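Local coordinates for uncharacterized protein (Bacteroides eggerthii, PDB 4FTD) that is of unknown function but folds as a six-bladed beta-propeller with an immunoglobulin-like domain and may act in carbohydrate metabolism, at residues Ala433-Thr436 with Gln437-Phe440. Numbering follows the deposited sequence.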
ATOM      1  N   ALA A 433      -8.296  -2.705   1.642  1.00 38.35           N
ATOM      2  CA  ALA A 433      -9.214  -2.443   0.526  1.00 36.77           C
ATOM      3  C   ALA A 433     -10.601  -2.981   0.909  1.00 40.26           C
ATOM      4  O   ALA A 433     -10.734  -3.985   1.645  1.00 37.75           O
ATOM      5  CB  ALA A 433      -8.748  -3.090  -0.777  1.00 39.02           C
ATOM      6  N   SER A 434     -11.623  -2.291   0.430  1.00 38.26           N
ATOM      7  CA  SER A 434     -13.017  -2.681   0.579  1.00 38.42           C
ATOM      8  C   SER A 434     -13.715  -2.443  -0.739  1.00 40.97           C
ATOM      9  O   SER A 434     -13.500  -1.415  -1.359  1.00 38.23           O
ATOM     10  CB  SER A 434     -13.726  -1.797   1.614  1.00 42.52           C
ATOM     11  OG  SER A 434     -15.046  -2.324   1.860  1.00 45.70           O
ATOM     12  N   ARG A 435     -14.623  -3.329  -1.101  1.00 39.28           N
ATOM     13  CA  ARG A 435     -15.372  -3.207  -2.321  1.00 37.90           C
ATOM     14  C   ARG A 435     -16.804  -3.670  -2.120  1.00 35.65           C
ATOM     15  O   ARG A 435     -17.071  -4.748  -1.539  1.00 37.91           O
ATOM     16  CB  ARG A 435     -14.661  -3.938  -3.425  1.00 39.82           C
ATOM     17  CG  ARG A 435     -15.289  -3.741  -4.792  1.00 40.09           C
ATOM     18  CD  ARG A 435     -16.199  -4.893  -5.160  1.00 43.43           C
ATOM     19  NE  ARG A 435     -16.738  -4.780  -6.497  1.00 42.97           N
ATOM     20  CZ  ARG A 435     -17.591  -5.640  -7.040  1.00 41.30           C
ATOM     21  NH1 ARG A 435     -18.033  -6.674  -6.342  1.00 43.45           N
ATOM     22  NH2 ARG A 435     -18.002  -5.466  -8.295  1.00 45.45           N
ATOM     23  N   THR A 436     -17.736  -2.852  -2.601  1.00 36.54           N
ATOM     24  CA  THR A 436     -19.184  -3.104  -2.450  1.00 36.82           C
ATOM     25  C   THR A 436     -19.628  -4.458  -2.996  1.00 34.45           C
ATOM     26  O   THR A 436     -19.335  -4.775  -4.145  1.00 38.49           O
ATOM     27  CB  THR A 436     -20.011  -1.993  -3.099  1.00 40.59           C
ATOM     28  OG1 THR A 436     -19.597  -0.747  -2.530  1.00 39.07           O
ATOM     29  CG2 THR A 436     -21.522  -2.218  -2.906  1.00 36.39           C
ATOM     30  N   GLN A 437     -20.286  -5.231  -2.145  1.00 41.75           N
ATOM     31  CA  GLN A 437     -20.773  -6.600  -2.455  1.00 40.09           C
ATOM     32  C   GLN A 437     -19.647  -7.657  -2.573  1.00 41.53           C
ATOM     33  O   GLN A 437     -19.893  -8.778  -3.044  1.00 45.25           O
ATOM     34  CB  GLN A 437     -21.756  -6.638  -3.662  1.00 44.49           C
ATOM     35  CG  GLN A 437     -23.043  -5.873  -3.386  1.00 54.34           C
ATOM     36  CD  GLN A 437     -23.985  -5.776  -4.588  1.00 55.30           C
ATOM     37  OE1 GLN A 437     -24.375  -4.685  -5.023  1.00 62.55           O
ATOM     38  NE2 GLN A 437     -24.313  -6.901  -5.145  1.00 59.16           N
ATOM     39  N   SER A 438     -18.446  -7.333  -2.109  1.00 40.90           N
ATOM     40  CA  SER A 438     -17.353  -8.313  -2.012  1.00 39.90           C
ATOM     41  C   SER A 438     -16.784  -8.395  -0.607  1.00 41.00           C
ATOM     42  O   SER A 438     -16.402  -9.442  -0.180  1.00 39.86           O
ATOM     43  CB  SER A 438     -16.230  -7.999  -2.956  1.00 44.43           C
ATOM     44  OG  SER A 438     -16.692  -7.956  -4.275  1.00 42.01           O
ATOM     45  N   GLY A 439     -16.690  -7.275   0.106  1.00 36.88           N
ATOM     46  CA  GLY A 439     -16.170  -7.269   1.464  1.00 41.64           C
ATOM     47  C   GLY A 439     -14.854  -6.485   1.567  1.00 41.74           C
ATOM     48  O   GLY A 439     -14.564  -5.664   0.730  1.00 41.39           O
ATOM     49  N   PHE A 440     -14.066  -6.769   2.599  1.00 43.63           N
ATOM     50  CA  PHE A 440     -12.825  -6.045   2.848  1.00 43.91           C
ATOM     51  C   PHE A 440     -11.711  -6.949   3.333  1.00 42.64           C
ATOM     52  O   PHE A 440     -11.982  -8.045   3.788  1.00 39.19           O
ATOM     53  CB  PHE A 440     -13.058  -4.871   3.791  1.00 37.68           C
ATOM     54  CG  PHE A 440     -13.347  -5.221   5.248  1.00 36.83           C
ATOM     55  CD1 PHE A 440     -12.315  -5.461   6.139  1.00 39.44           C
ATOM     56  CD2 PHE A 440     -14.668  -5.217   5.738  1.00 44.57           C
ATOM     57  CE1 PHE A 440     -12.578  -5.768   7.482  1.00 41.01           C
ATOM     58  CE2 PHE A 440     -14.936  -5.496   7.063  1.00 43.16           C
ATOM     59  CZ  PHE A 440     -13.891  -5.749   7.939  1.00 41.69           C
TER
HETATM   60  O   HOH W   1     -19.880  -9.121  -5.848  1.00 53.82           O
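Arg435 and Gly439 form an antiparallel hydrogen-bonded pair where strands 426-435 and 439-446 turn back on each other, and Ser438 and Gly439 both face Arg435, a classic beta bulge at the end of the hairpin. These are the inner strands of a four-stranded antiparallel sheet with 120-125 and 412-420 outermost; joining an early strand to the last three, it is probably the blade that closes the propeller ring. Arg435 N donates to Gly439 O at 3.0 Å, while Arg435 O takes two N-H groups: that of Gly439 lies in the carbonyl plane, whereas that of Ser438 is tilted 35° from it. The backbone angles of Gly439 would jam a CB against the preceding carbonyl oxygen. The next pair away from the turn, Ser434 with Phe440, is non-hydrogen-bonded; Ser434 CB meets Phe440 CB at 3.8 Å, and the phenyl ring leads away to Phe124.

The Arg435 side chain bends at chi2 (-98°) and carries the guanidinium over the turn. There NH1 donates to Ser438 OG at 2.8 Å, 22° out of the guanidinium plane, and CD lies against the same oxygen. Ser438 OG is in turn bonded to Gly403 O. The remaining nitrogens reach across to neighbouring loops, NE to Ala358 O and NH2 to Ser405 O and Gly359 O. An alanine here is likely to leave these three carbonyls and the Ser438 hydroxyl without this donor. A water in the guanidinium plane donates to Gln437 O at 2.8 Å and accepts a weak bond from Arg435 NH1 at 3.1 Å.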